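Local coordinates for protein pectate lyase (Paenibacillus sp. 0602, PDB 5GT5) that cleaves polygalacturonate, and probably partly methylated pectin, by eliminative chain scission, probably in an endo mode and with calcium as cofactor, at residues A172-V177 / Q243-L248; S191-D196 / H266-K271; I273-P278 / G320-G325; D293-R298 / I341-Y346; P347-Q352 / P391-I396. The protein carries 1 engineered substitution. All coordinates share one frame; numbering follows the deposited sequence.

Interaction 1 of 5, residues A172-V177 / Q243-L248; sequences AYDGLV and QKKGHL
The carboxamide of Gln243 meets both polar atoms of the Ala172 backbone: Gln243 OE1 accepts from Ala172 N at 2.9 Å, with the donor above the plane of the amide carbonyl, and Gln243 NE2 gives a longer bond of 3.2 Å to Ala172 O. A bend at chi2 (62°) brings CD beside the Ala172 backbone. The same NE2 donates to Lys245 O (2.9 Å, almost straight), so three bonds fix the rotation of the amide. Leu176 slides past this chain in the opposite direction, its CD2 lying 3.6 Å from Gln243 NE2. An alanine in place of Gln243 would probably leave Ala172 N and Lys245 O without these partners and open a gap beside the Leu176 methyls. Further along, Leu176 N donates to Gly246 O at 3.0 Å, and His247 ND1 reaches Val177 O at 2.8 Å, with the acceptor in the ring plane and the bond on a carbonyl lone pair. Both segments are turns of the right-handed parallel beta-helix typical of this lyase family, leading into strands 177-180 and 248-249. Asp174, probably a calcium ligand together with Asp152, has a second conformer; its salt bridge to Lys245 NZ is therefore doubtful. A water lies 2.8 Å from Asp174 O and accepts weakly from Lys245 N. In the second shell, Asp152 OD1 takes the N-H of Gly175, and Phe193 meets the His247 ring edge-to-face.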
# COMPACT_ATOMS: atom_id res chain seq x y z
N ALA A 172 -27.44 2.22 11.12
CA ALA A 172 -27.33 1.17 10.12
C ALA A 172 -27.76 -0.15 10.73
O ALA A 172 -27.56 -0.40 11.92
CB ALA A 172 -25.87 1.05 9.60
N TYR A 173 -28.32 -1.00 9.88
CA TYR A 173 -28.71 -2.34 10.29
C TYR A 173 -27.55 -3.08 10.92
O TYR A 173 -27.69 -3.65 12.01
CB TYR A 173 -29.28 -3.09 9.08
CG TYR A 173 -29.78 -4.49 9.34
CD1 TYR A 173 -28.88 -5.54 9.43
CD2 TYR A 173 -31.15 -4.76 9.49
CE1 TYR A 173 -29.31 -6.84 9.67
CE2 TYR A 173 -31.59 -6.08 9.68
CZ TYR A 173 -30.66 -7.11 9.80
OH TYR A 173 -31.07 -8.41 9.98
N ASP A 174 -26.40 -3.07 10.24
CA ASP A 174 -25.19 -3.71 10.76
C ASP A 174 -24.15 -2.62 11.06
O ASP A 174 -24.38 -1.76 11.90
CB ASP A 174 -24.72 -4.77 9.74
CG ASP A 174 -23.71 -5.76 10.27
OD1 ASP A 174 -23.40 -5.76 11.48
OD2 ASP A 174 -23.27 -6.60 9.45
N GLY A 175 -23.03 -2.63 10.37
CA GLY A 175 -21.95 -1.72 10.74
C GLY A 175 -21.94 -0.38 10.04
O GLY A 175 -22.59 -0.15 9.01
N LEU A 176 -21.15 0.53 10.60
CA LEU A 176 -21.01 1.86 10.04
C LEU A 176 -19.86 1.89 9.06
O LEU A 176 -20.08 2.11 7.86
CB LEU A 176 -20.81 2.88 11.15
CG LEU A 176 -21.93 2.90 12.19
CD1 LEU A 176 -21.59 3.93 13.30
CD2 LEU A 176 -23.26 3.22 11.53
N VAL A 177 -18.63 1.70 9.52
CA VAL A 177 -17.50 1.53 8.60
C VAL A 177 -16.72 0.32 9.11
O VAL A 177 -16.21 0.34 10.23
CB VAL A 177 -16.55 2.75 8.50
CG1 VAL A 177 -15.44 2.46 7.49
CG2 VAL A 177 -17.33 4.03 8.10
N GLN A 243 -27.13 3.27 18.04
CA GLN A 243 -26.60 2.40 16.97
C GLN A 243 -25.93 1.19 17.59
O GLN A 243 -25.12 1.32 18.50
CB GLN A 243 -25.60 3.21 16.15
CG GLN A 243 -24.73 2.38 15.20
CD GLN A 243 -25.54 1.66 14.13
OE1 GLN A 243 -26.72 2.01 13.90
NE2 GLN A 243 -24.93 0.68 13.48
N LYS A 244 -26.27 -0.02 17.15
CA LYS A 244 -25.76 -1.23 17.82
C LYS A 244 -24.28 -1.49 17.57
O LYS A 244 -23.56 -1.89 18.47
CB LYS A 244 -26.58 -2.45 17.38
CG LYS A 244 -26.25 -3.77 18.06
CD LYS A 244 -26.59 -3.71 19.53
CE LYS A 244 -28.10 -3.79 19.76
NZ LYS A 244 -28.45 -3.84 21.22
N LYS A 245 -23.82 -1.26 16.35
CA LYS A 245 -22.43 -1.63 15.96
C LYS A 245 -21.70 -0.47 15.29
O LYS A 245 -22.24 0.16 14.38
CB LYS A 245 -22.45 -2.83 14.97
CG LYS A 245 -22.93 -4.14 15.56
CD LYS A 245 -23.37 -5.09 14.46
CE LYS A 245 -23.98 -6.37 15.00
NZ LYS A 245 -24.85 -7.02 13.97
N GLY A 246 -20.46 -0.21 15.70
CA GLY A 246 -19.64 0.81 15.09
C GLY A 246 -18.73 0.33 13.97
O GLY A 246 -19.14 0.27 12.81
N HIS A 247 -17.49 0.00 14.31
CA HIS A 247 -16.46 -0.43 13.36
C HIS A 247 -16.02 -1.88 13.64
O HIS A 247 -15.47 -2.16 14.71
CB HIS A 247 -15.19 0.41 13.54
CG HIS A 247 -15.36 1.89 13.31
ND1 HIS A 247 -15.80 2.41 12.12
CD2 HIS A 247 -15.04 2.94 14.10
CE1 HIS A 247 -15.81 3.74 12.20
NE2 HIS A 247 -15.36 4.08 13.39
N LEU A 248 -16.27 -2.78 12.71
CA LEU A 248 -15.72 -4.14 12.76
C LEU A 248 -14.44 -4.14 11.96
O LEU A 248 -14.47 -3.93 10.74
CB LEU A 248 -16.72 -5.14 12.17
CG LEU A 248 -16.28 -6.60 12.25
CD1 LEU A 248 -16.10 -7.07 13.71
CD2 LEU A 248 -17.30 -7.46 11.50
O HOH W 1 -25.84 -2.18 14.24

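Interaction 2 of 5, residues S191-D196 / H266-K271; sequences STFKGD and HHNVYK
Thr192 and Phe193 pair in parallel register with Val269 and Tyr270, the axes of strands 192-194 and 269-271 running 4.7 Å apart and only 6° from alignment. Bonds alternate between the two strands: Ser191 O receives Val269 N, Phe193 N donates to Val269 O at 2.8 Å, and Lys271 N returns to Phe193 O at 2.7 Å. Phe193 and Tyr270 leave this backbone side by side, each with CG anti to its own carbonyl carbon (chi1 -55° in Phe193). Their planes are 11° apart, but the rings are slid, so Tyr270 CE1 stands 3.3 Å from Phe193 CD1, over the rim of the phenylalanine face, with little overlap. Aligned aromatic residues on successive coils are characteristic of the interior of a parallel beta-helix. Asn268 lies at the edge of the Phe193 ring and links the two strands: its OD1 accepts from Ser191 N at 2.9 Å, while its ND2 donates to Tyr270 OH at 3.1 Å and also to Ile188 O. Tyr270 OH has a further partner in His247 NE2, which ties this aromatic pair to the neighbouring loop. At the other end a water bridges Gly195 N (2.9 Å) and Lys271 NZ, beside a weak bond from Gly195 N to Lys271 O. On the opposite face of the sheet, Val269 packs on Leu423 of helix 419-423 and Thr192 OG1 bonds to Lys433; strand 168-169 flanks Thr192 and Lys194, and strand 291-293 continues the sheet beyond Tyr270.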
# COMPACT_ATOMS: atom_id res chain seq x y z
N SER A 191 -15.24 12.95 11.83
CA SER A 191 -16.53 12.36 11.43
C SER A 191 -17.47 12.15 12.60
O SER A 191 -17.02 11.97 13.73
CB SER A 191 -16.32 11.05 10.64
OG SER A 191 -15.63 11.33 9.42
N THR A 192 -18.75 12.19 12.29
CA THR A 192 -19.80 12.00 13.30
C THR A 192 -20.51 10.68 13.04
O THR A 192 -20.87 10.38 11.89
CB THR A 192 -20.81 13.14 13.21
OG1 THR A 192 -20.15 14.35 13.62
CG2 THR A 192 -22.01 12.86 14.12
N PHE A 193 -20.70 9.90 14.11
CA PHE A 193 -21.45 8.66 14.09
C PHE A 193 -22.51 8.84 15.15
O PHE A 193 -22.17 9.07 16.31
CB PHE A 193 -20.50 7.49 14.41
CG PHE A 193 -19.30 7.41 13.50
CD1 PHE A 193 -18.16 8.20 13.74
CD2 PHE A 193 -19.31 6.57 12.39
CE1 PHE A 193 -17.05 8.13 12.90
CE2 PHE A 193 -18.23 6.51 11.52
CZ PHE A 193 -17.11 7.29 11.75
N LYS A 194 -23.79 8.81 14.76
CA LYS A 194 -24.86 9.11 15.72
C LYS A 194 -26.04 8.20 15.51
O LYS A 194 -26.26 7.58 14.46
CB LYS A 194 -25.33 10.57 15.61
CG LYS A 194 -25.86 10.95 14.26
CD LYS A 194 -26.24 12.44 14.23
CE LYS A 194 -26.69 12.85 12.85
NZ LYS A 194 -27.10 14.30 12.87
N GLY A 195 -26.82 8.11 16.57
CA GLY A 195 -28.08 7.38 16.52
C GLY A 195 -29.25 8.26 16.14
O GLY A 195 -29.09 9.40 15.66
N ASP A 196 -30.44 7.70 16.32
CA ASP A 196 -31.69 8.38 16.03
C ASP A 196 -32.09 9.26 17.22
O ASP A 196 -31.93 8.87 18.37
CB ASP A 196 -32.75 7.28 15.82
CG ASP A 196 -34.10 7.82 15.33
OD1 ASP A 196 -34.31 7.88 14.09
OD2 ASP A 196 -34.96 8.12 16.17
N HIS A 266 -9.61 9.53 14.56
CA HIS A 266 -9.30 10.73 15.34
C HIS A 266 -10.24 11.87 15.07
O HIS A 266 -10.76 12.02 13.94
CB HIS A 266 -7.82 11.16 15.22
CG HIS A 266 -7.47 11.86 13.96
ND1 HIS A 266 -7.59 13.24 13.82
CD2 HIS A 266 -6.96 11.41 12.78
CE1 HIS A 266 -7.20 13.58 12.62
NE2 HIS A 266 -6.81 12.50 11.96
N HIS A 267 -10.49 12.67 16.11
CA HIS A 267 -11.43 13.81 16.01
C HIS A 267 -12.79 13.35 15.49
O HIS A 267 -13.46 14.03 14.71
CB HIS A 267 -10.81 14.97 15.17
CG HIS A 267 -9.64 15.60 15.85
ND1 HIS A 267 -8.35 15.12 15.73
CD2 HIS A 267 -9.57 16.64 16.74
CE1 HIS A 267 -7.54 15.82 16.51
NE2 HIS A 267 -8.26 16.76 17.11
N ASN A 268 -13.21 12.16 15.95
CA ASN A 268 -14.54 11.64 15.64
C ASN A 268 -15.42 11.70 16.86
O ASN A 268 -14.93 11.57 17.99
CB ASN A 268 -14.52 10.18 15.20
CG ASN A 268 -13.74 9.96 13.93
OD1 ASN A 268 -13.62 10.86 13.06
ND2 ASN A 268 -13.20 8.74 13.79
N VAL A 269 -16.71 11.88 16.63
CA VAL A 269 -17.71 11.79 17.71
C VAL A 269 -18.57 10.56 17.49
O VAL A 269 -19.16 10.39 16.41
CB VAL A 269 -18.62 13.04 17.75
CG1 VAL A 269 -19.73 12.91 18.81
CG2 VAL A 269 -17.79 14.29 18.01
N TYR A 270 -18.62 9.68 18.50
CA TYR A 270 -19.46 8.48 18.48
C TYR A 270 -20.57 8.71 19.49
O TYR A 270 -20.36 8.52 20.69
CB TYR A 270 -18.64 7.23 18.86
CG TYR A 270 -17.55 6.93 17.84
CD1 TYR A 270 -17.83 6.18 16.70
CD2 TYR A 270 -16.26 7.41 18.01
CE1 TYR A 270 -16.86 5.95 15.73
CE2 TYR A 270 -15.26 7.16 17.07
CZ TYR A 270 -15.58 6.43 15.92
OH TYR A 270 -14.59 6.20 14.99
N LYS A 271 -21.72 9.20 19.01
CA LYS A 271 -22.82 9.56 19.88
C LYS A 271 -23.86 8.46 19.88
O LYS A 271 -24.47 8.16 18.85
CB LYS A 271 -23.44 10.87 19.40
CG LYS A 271 -24.54 11.36 20.35
CD LYS A 271 -25.18 12.67 19.86
CE LYS A 271 -26.35 13.09 20.75
NZ LYS A 271 -27.68 12.57 20.29
O HOH W 2 -27.58 9.71 18.88

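Interaction 3 of 5, residues I273-P278 / G320-G325; sequences IQDRMP and GITSNG
Gln274 sets CG anti to its carbonyl carbon (chi1 -69°) and then runs extended, while Asp275 sets CG anti to its backbone N (chi1 -161°), which puts CG beside Asn324 ND2. The glutamine crosses Thr322 and Ile321 at about right angles. Its OE1 accepts from Thr322 N at 2.8 Å, the donor standing well above the carbonyl plane, and it also takes a bond from Lys244 NZ; its NE2 lies 3.6 Å from Ile321 CD1 and donates to Ser242 OG. Both polar ends of the amide thus have partners, which should hold its rotation. Asp275 and Asn324 run alongside each other, pointing the same way, with carboxylate and amide turned 74° apart. Asn324 ND2 meets Asp275 OD1 from above the carboxylate plane, at 3.0 Å. The loop 273-278 is a turn of the parallel beta-helix between strands 262-271 and 279-281, and it is joined here to the segment that enters strand 324-329, the neighbour of 279-281 in a parallel sheet. Two backbone bonds make the join: Asn324 N to Gln274 O, and Met277 N to Gly325 O at 2.8 Å. A bend at chi3 carries Met277 CE to 3.1 Å from Asn324 O, a tight approach. A water donates to Ile273 O and to that same Asn324 O, at 2.9 Å from the latter. Arg276, probably the active-site arginine as in a close relative, starts away from 320-325, and its side chain lies about 5 Å from those of Asp174 and Asp178, the probable calcium ligands.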
# COMPACT_ATOMS: atom_id res chain seq x y z
N ILE A 273 -23.45 5.25 20.21
CA ILE A 273 -23.00 4.04 19.55
C ILE A 273 -22.72 3.02 20.65
O ILE A 273 -21.95 3.30 21.56
CB ILE A 273 -21.71 4.32 18.72
CG1 ILE A 273 -21.87 5.59 17.86
CG2 ILE A 273 -21.33 3.08 17.92
CD1 ILE A 273 -23.04 5.59 16.87
N GLN A 274 -23.35 1.86 20.58
CA GLN A 274 -23.32 0.91 21.69
C GLN A 274 -22.05 0.09 21.80
O GLN A 274 -21.77 -0.47 22.85
CB GLN A 274 -24.48 -0.08 21.57
CG GLN A 274 -25.87 0.54 21.80
CD GLN A 274 -26.96 -0.51 21.84
OE1 GLN A 274 -26.71 -1.71 22.01
NE2 GLN A 274 -28.20 -0.06 21.65
N ASP A 275 -21.30 -0.05 20.71
CA ASP A 275 -20.28 -1.10 20.64
C ASP A 275 -19.33 -0.84 19.49
O ASP A 275 -19.66 -0.15 18.52
CB ASP A 275 -21.01 -2.45 20.43
CG ASP A 275 -20.19 -3.69 20.78
OD1 ASP A 275 -19.06 -3.60 21.32
OD2 ASP A 275 -20.73 -4.79 20.51
N ARG A 276 -18.13 -1.41 19.60
CA ARG A 276 -17.15 -1.49 18.51
C ARG A 276 -16.58 -0.13 18.13
O ARG A 276 -16.70 0.33 16.99
CB ARG A 276 -17.73 -2.21 17.29
CG ARG A 276 -18.39 -3.55 17.59
CD ARG A 276 -18.66 -4.24 16.25
NE ARG A 276 -19.29 -5.56 16.45
CZ ARG A 276 -19.81 -6.27 15.44
NH1 ARG A 276 -19.84 -5.78 14.22
NH2 ARG A 276 -20.36 -7.45 15.69
N MET A 277 -15.90 0.49 19.09
CA MET A 277 -15.26 1.79 18.81
C MET A 277 -13.75 1.79 19.05
O MET A 277 -13.26 2.49 19.94
CB MET A 277 -15.92 2.88 19.66
CG MET A 277 -17.37 3.18 19.21
SD MET A 277 -18.28 4.19 20.40
CE MET A 277 -18.63 2.94 21.63
N PRO A 278 -13.00 0.97 18.29
CA PRO A 278 -13.39 -0.04 17.30
C PRO A 278 -13.46 -1.42 17.95
O PRO A 278 -13.14 -1.56 19.14
CB PRO A 278 -12.24 0.00 16.31
CG PRO A 278 -11.02 0.19 17.25
CD PRO A 278 -11.52 1.05 18.40
N GLY A 320 -32.01 -4.48 23.96
CA GLY A 320 -31.43 -3.77 25.08
C GLY A 320 -30.28 -2.87 24.66
O GLY A 320 -30.14 -2.55 23.47
N ILE A 321 -29.47 -2.47 25.63
CA ILE A 321 -28.39 -1.51 25.42
C ILE A 321 -27.05 -2.16 25.74
O ILE A 321 -26.75 -2.44 26.90
CB ILE A 321 -28.60 -0.28 26.29
CG1 ILE A 321 -29.94 0.38 25.97
CG2 ILE A 321 -27.45 0.73 26.15
CD1 ILE A 321 -30.03 0.97 24.58
N THR A 322 -26.24 -2.43 24.72
CA THR A 322 -24.85 -2.83 24.94
C THR A 322 -24.11 -1.55 25.26
O THR A 322 -24.48 -0.48 24.76
CB THR A 322 -24.32 -3.52 23.70
OG1 THR A 322 -25.07 -4.74 23.55
CG2 THR A 322 -22.82 -3.87 23.80
N SER A 323 -23.12 -1.64 26.14
CA SER A 323 -22.42 -0.45 26.63
C SER A 323 -20.92 -0.68 26.64
O SER A 323 -20.29 -0.75 27.69
CB SER A 323 -22.94 -0.09 28.03
OG SER A 323 -22.55 1.22 28.42
N ASN A 324 -20.38 -0.85 25.43
CA ASN A 324 -18.97 -1.09 25.23
C ASN A 324 -18.30 0.09 24.57
O ASN A 324 -18.96 0.93 23.97
CB ASN A 324 -18.74 -2.31 24.34
CG ASN A 324 -19.15 -3.63 24.99
OD1 ASN A 324 -19.34 -3.72 26.22
ND2 ASN A 324 -19.28 -4.67 24.15
N GLY A 325 -16.99 0.15 24.66
CA GLY A 325 -16.20 1.19 24.01
C GLY A 325 -15.25 0.60 22.98
O GLY A 325 -15.67 0.18 21.89
O HOH W 3 -21.40 2.50 24.24

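Interaction 4 of 5, residues D293-R298 / I341-Y346; sequences DATDAR and IKDVQY
Lys342 NZ reaches across to Thr295 OG1 in a short bond of 2.6 Å, and that hydroxyl donates a hydrogen bond to Asp293 OD1, also at 2.6 Å, so a chain of two short bonds runs from ammonium to carboxylate. The setting is the point where a parallel beta-helix strand gives way to a helix: Asp293 is bridged in parallel to Lys342, Ala294 is the N-cap, and helix 295-301 follows. Asp293 OD1 also accepts from Thr295 N, an Asx turn, so two donors grip one oxygen. The lysine gets there by bending at chi4 (-68°), and its NZ forms a salt bridge with the adjoining Asp343 OD2, met from above the carboxylate plane. Its charge would probably polarise the threonine hydroxyl and strengthen the bond to Asp293. Arg298, one helical turn on from the N-cap Ala294, crosses Asp343 at about a right angle, with the two CB atoms 3.8 Å apart. Its NH1 then donates to Gln345 OE1 at 3.1 Å, almost straight and at the edge of the guanidinium, whose plane is turned 85° from the amide. Asp374 pairs through its carboxylate with Arg298 NH2 and through its backbone N with Asp343 OD1. Between the backbones, Ala294 N donates to Lys342 O at 2.9 Å, and next to that bond the methyl CB of Ala294 rests 3.9 Å from Val344 CG2.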
# COMPACT_ATOMS: atom_id res chain seq x y z
N ASP A 293 -19.75 9.13 23.46
CA ASP A 293 -20.75 9.71 24.35
C ASP A 293 -22.04 8.94 24.19
O ASP A 293 -22.79 9.15 23.22
CB ASP A 293 -20.96 11.18 24.00
CG ASP A 293 -21.88 11.87 24.95
OD1 ASP A 293 -22.66 11.21 25.65
OD2 ASP A 293 -21.83 13.11 25.01
N ALA A 294 -22.32 8.06 25.15
CA ALA A 294 -23.48 7.17 25.10
C ALA A 294 -24.54 7.62 26.11
O ALA A 294 -25.32 6.81 26.60
CB ALA A 294 -23.05 5.70 25.40
N THR A 295 -24.59 8.92 26.39
CA THR A 295 -25.55 9.48 27.38
C THR A 295 -26.98 9.04 27.14
O THR A 295 -27.67 8.59 28.08
CB THR A 295 -25.50 11.02 27.35
OG1 THR A 295 -24.21 11.47 27.78
CG2 THR A 295 -26.59 11.62 28.29
N ASP A 296 -27.46 9.17 25.91
CA ASP A 296 -28.85 8.84 25.63
C ASP A 296 -29.11 7.34 25.66
O ASP A 296 -30.17 6.88 26.10
CB ASP A 296 -29.26 9.43 24.29
CG ASP A 296 -28.89 10.88 24.17
OD1 ASP A 296 -29.34 11.67 25.00
OD2 ASP A 296 -28.12 11.23 23.24
N ALA A 297 -28.14 6.55 25.24
CA ALA A 297 -28.30 5.11 25.38
C ALA A 297 -28.39 4.68 26.84
O ALA A 297 -29.22 3.82 27.21
CB ALA A 297 -27.15 4.39 24.68
N ARG A 298 -27.57 5.30 27.68
CA ARG A 298 -27.54 4.99 29.12
C ARG A 298 -28.91 5.35 29.73
O ARG A 298 -29.48 4.57 30.52
CB ARG A 298 -26.40 5.78 29.80
CG ARG A 298 -26.19 5.45 31.29
CD ARG A 298 -25.62 4.11 31.42
NE ARG A 298 -25.18 3.79 32.78
CZ ARG A 298 -24.75 2.58 33.11
NH1 ARG A 298 -24.74 1.62 32.20
NH2 ARG A 298 -24.37 2.31 34.36
N ILE A 341 -14.84 9.80 27.19
CA ILE A 341 -15.78 8.68 27.21
C ILE A 341 -16.82 8.97 28.28
O ILE A 341 -16.47 9.21 29.45
CB ILE A 341 -15.04 7.36 27.52
CG1 ILE A 341 -14.01 7.10 26.40
CG2 ILE A 341 -16.01 6.18 27.59
CD1 ILE A 341 -13.18 5.85 26.61
N LYS A 342 -18.07 8.96 27.88
CA LYS A 342 -19.17 9.26 28.77
C LYS A 342 -20.26 8.21 28.70
O LYS A 342 -20.79 7.94 27.61
CB LYS A 342 -19.75 10.65 28.46
CG LYS A 342 -20.83 11.07 29.46
CD LYS A 342 -21.28 12.49 29.23
CE LYS A 342 -22.24 12.90 30.34
NZ LYS A 342 -23.51 12.16 30.24
N ASP A 343 -20.58 7.66 29.87
CA ASP A 343 -21.71 6.76 30.05
C ASP A 343 -21.59 5.47 29.24
O ASP A 343 -22.58 4.88 28.82
CB ASP A 343 -23.03 7.51 29.81
CG ASP A 343 -23.41 8.38 31.01
OD1 ASP A 343 -22.83 8.17 32.09
OD2 ASP A 343 -24.30 9.26 30.87
N VAL A 344 -20.35 5.03 29.10
CA VAL A 344 -20.04 3.71 28.55
C VAL A 344 -19.58 2.84 29.72
O VAL A 344 -18.58 3.15 30.37
CB VAL A 344 -18.92 3.80 27.49
CG1 VAL A 344 -18.51 2.40 27.04
CG2 VAL A 344 -19.39 4.64 26.27
N GLN A 345 -20.32 1.78 30.00
CA GLN A 345 -20.05 0.98 31.20
C GLN A 345 -18.75 0.16 31.10
O GLN A 345 -18.04 -0.02 32.10
CB GLN A 345 -21.23 0.06 31.49
CG GLN A 345 -21.05 -0.70 32.85
CD GLN A 345 -22.33 -1.35 33.33
OE1 GLN A 345 -23.42 -1.08 32.82
NE2 GLN A 345 -22.21 -2.20 34.34
N TYR A 346 -18.45 -0.35 29.91
CA TYR A 346 -17.30 -1.22 29.70
C TYR A 346 -16.45 -0.62 28.60
O TYR A 346 -16.43 -1.11 27.48
CB TYR A 346 -17.72 -2.65 29.33
CG TYR A 346 -18.62 -3.30 30.36
CD1 TYR A 346 -18.09 -3.80 31.54
CD2 TYR A 346 -20.00 -3.40 30.16
CE1 TYR A 346 -18.92 -4.38 32.50
CE2 TYR A 346 -20.83 -3.99 31.10
CZ TYR A 346 -20.28 -4.48 32.26
OH TYR A 346 -21.11 -5.07 33.19

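Interaction 5 of 5, residues P347-Q352 / P391-I396; sequences PVRNNQ and PVPAAI
The side-chain amide of Asn350 pairs in its own plane with the backbone of Ala394: ND2 donates to Ala394 O at 3.0 Å, and OD1 accepts from Ala394 N, also at 3.0 Å, on a lone pair. The other flat group, the guanidinium of Arg349, has Gln352 OE1 at its edge, 2.8 Å from NE, while Val392 CG2 and Pro393 CD approach it obliquely. The contact closes the loop 391-396 onto strand 346-349, the outermost strand of a parallel sheet of the beta-helix, and resembles a beta pairing for a single bridge. Val392 N donates to Val348 O at 3.1 Å and Asn350 N to Val392 O at 2.9 Å. Beyond Val392 a cis peptide leads into Pro393 and the chain turns off, where the asparagine amide takes up the pairing in place of backbone. To do so Asn350 holds CG in the crowded position between N and carbonyl carbon (chi1 71°). An alanine here would probably leave Ala394 N and O without their mates and let the turn at Pro393 shift. Arg349 also makes a cation-pi contact with Tyr346, and Asn351 bonds through ND2 to Thr361 OG1. Val348 and Pro391 lie side by side, both resting on Ile364, and Asn351 CB touches Ala394 CB at 3.6 Å.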
# COMPACT_ATOMS: atom_id res chain seq x y z
N PRO A 347 -15.74 0.46 28.90
CA PRO A 347 -15.04 1.21 27.84
C PRO A 347 -13.84 0.51 27.21
O PRO A 347 -13.43 0.91 26.12
CB PRO A 347 -14.57 2.48 28.55
CG PRO A 347 -14.47 2.06 30.03
CD PRO A 347 -15.62 1.11 30.23
N VAL A 348 -13.28 -0.48 27.89
CA VAL A 348 -12.01 -1.06 27.49
C VAL A 348 -12.12 -2.57 27.65
O VAL A 348 -12.12 -3.09 28.77
CB VAL A 348 -10.83 -0.52 28.37
CG1 VAL A 348 -9.49 -1.06 27.85
CG2 VAL A 348 -10.79 1.01 28.39
N ARG A 349 -12.21 -3.30 26.54
CA ARG A 349 -12.38 -4.75 26.60
C ARG A 349 -11.28 -5.44 25.82
O ARG A 349 -10.80 -4.93 24.80
CB ARG A 349 -13.75 -5.17 26.05
CG ARG A 349 -14.90 -4.69 26.91
CD ARG A 349 -16.23 -5.17 26.35
NE ARG A 349 -16.43 -6.56 26.67
CZ ARG A 349 -16.94 -7.00 27.82
NH1 ARG A 349 -17.34 -6.14 28.75
NH2 ARG A 349 -17.06 -8.30 28.04
N ASN A 350 -10.91 -6.62 26.30
CA ASN A 350 -9.78 -7.35 25.76
C ASN A 350 -10.06 -8.79 25.32
O ASN A 350 -9.14 -9.47 24.92
CB ASN A 350 -8.56 -7.28 26.72
CG ASN A 350 -8.75 -8.12 27.98
OD1 ASN A 350 -9.84 -8.65 28.25
ND2 ASN A 350 -7.69 -8.23 28.77
N ASN A 351 -11.30 -9.25 25.41
CA ASN A 351 -11.60 -10.62 25.02
C ASN A 351 -13.10 -10.82 25.03
O ASN A 351 -13.73 -10.69 26.07
CB ASN A 351 -10.94 -11.61 26.01
CG ASN A 351 -11.07 -13.06 25.56
OD1 ASN A 351 -12.13 -13.48 25.10
ND2 ASN A 351 -9.99 -13.82 25.66
N GLN A 352 -13.65 -11.09 23.85
CA GLN A 352 -15.08 -11.27 23.68
C GLN A 352 -15.50 -12.73 23.52
O GLN A 352 -16.65 -13.06 23.76
CB GLN A 352 -15.53 -10.57 22.40
CG GLN A 352 -15.29 -9.07 22.38
CD GLN A 352 -16.08 -8.37 23.42
OE1 GLN A 352 -15.62 -8.21 24.55
NE2 GLN A 352 -17.30 -7.92 23.07
N PRO A 391 -8.63 -2.76 31.44
CA PRO A 391 -9.20 -3.73 30.52
C PRO A 391 -9.89 -4.87 31.21
O PRO A 391 -9.38 -5.39 32.20
CB PRO A 391 -7.97 -4.28 29.76
CG PRO A 391 -6.84 -3.32 30.02
CD PRO A 391 -7.15 -2.70 31.37
N VAL A 392 -11.03 -5.27 30.68
CA VAL A 392 -11.77 -6.43 31.17
C VAL A 392 -12.16 -7.29 29.97
O VAL A 392 -12.24 -6.78 28.85
CB VAL A 392 -13.04 -6.03 31.95
CG1 VAL A 392 -12.69 -5.11 33.07
CG2 VAL A 392 -14.06 -5.38 31.03
N PRO A 393 -12.42 -8.59 30.17
CA PRO A 393 -12.43 -9.37 31.41
C PRO A 393 -11.30 -10.40 31.52
O PRO A 393 -11.22 -11.11 32.54
CB PRO A 393 -13.74 -10.13 31.26
CG PRO A 393 -13.74 -10.51 29.81
CD PRO A 393 -13.08 -9.34 29.08
N ALA A 394 -10.44 -10.50 30.52
CA ALA A 394 -9.43 -11.55 30.52
C ALA A 394 -8.13 -11.07 31.15
O ALA A 394 -7.89 -9.85 31.27
CB ALA A 394 -9.17 -12.04 29.09
N ALA A 395 -7.31 -12.03 31.56
CA ALA A 395 -5.96 -11.74 32.03
C ALA A 395 -5.31 -10.80 31.04
O ALA A 395 -5.38 -11.00 29.81
CB ALA A 395 -5.18 -13.03 32.14
N ILE A 396 -4.68 -9.75 31.56
CA ILE A 396 -4.23 -8.64 30.71
C ILE A 396 -2.92 -8.98 30.02
O ILE A 396 -1.97 -9.44 30.65
CB ILE A 396 -4.12 -7.33 31.53
CG1 ILE A 396 -5.51 -6.95 32.04
CG2 ILE A 396 -3.47 -6.20 30.73
CD1 ILE A 396 -5.53 -5.88 33.15

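In the fold
From the N terminus, interaction 1 opens first and closes a loop of 65 residues, rich in helix, between 172-177 and 243-248. Interaction 2 crosses it, opening on strand 184-194 before the first has closed and ending on strand 262-271. Leu176 packs on Phe193 where the two meet. Interaction 3 follows in series, its backbone bonded directly to the 243-248 segment. Interaction 4 crosses interaction 3, and Ser323 joins Gln345 and Tyr346 between them. Interaction 4 also carries the parallel strands of interaction 2 onward, from 291-293 to 340-342. Interaction 5 comes last, fastening the 391-396 loop to strand 346-349, which neighbours strand 324-329 of interaction 3.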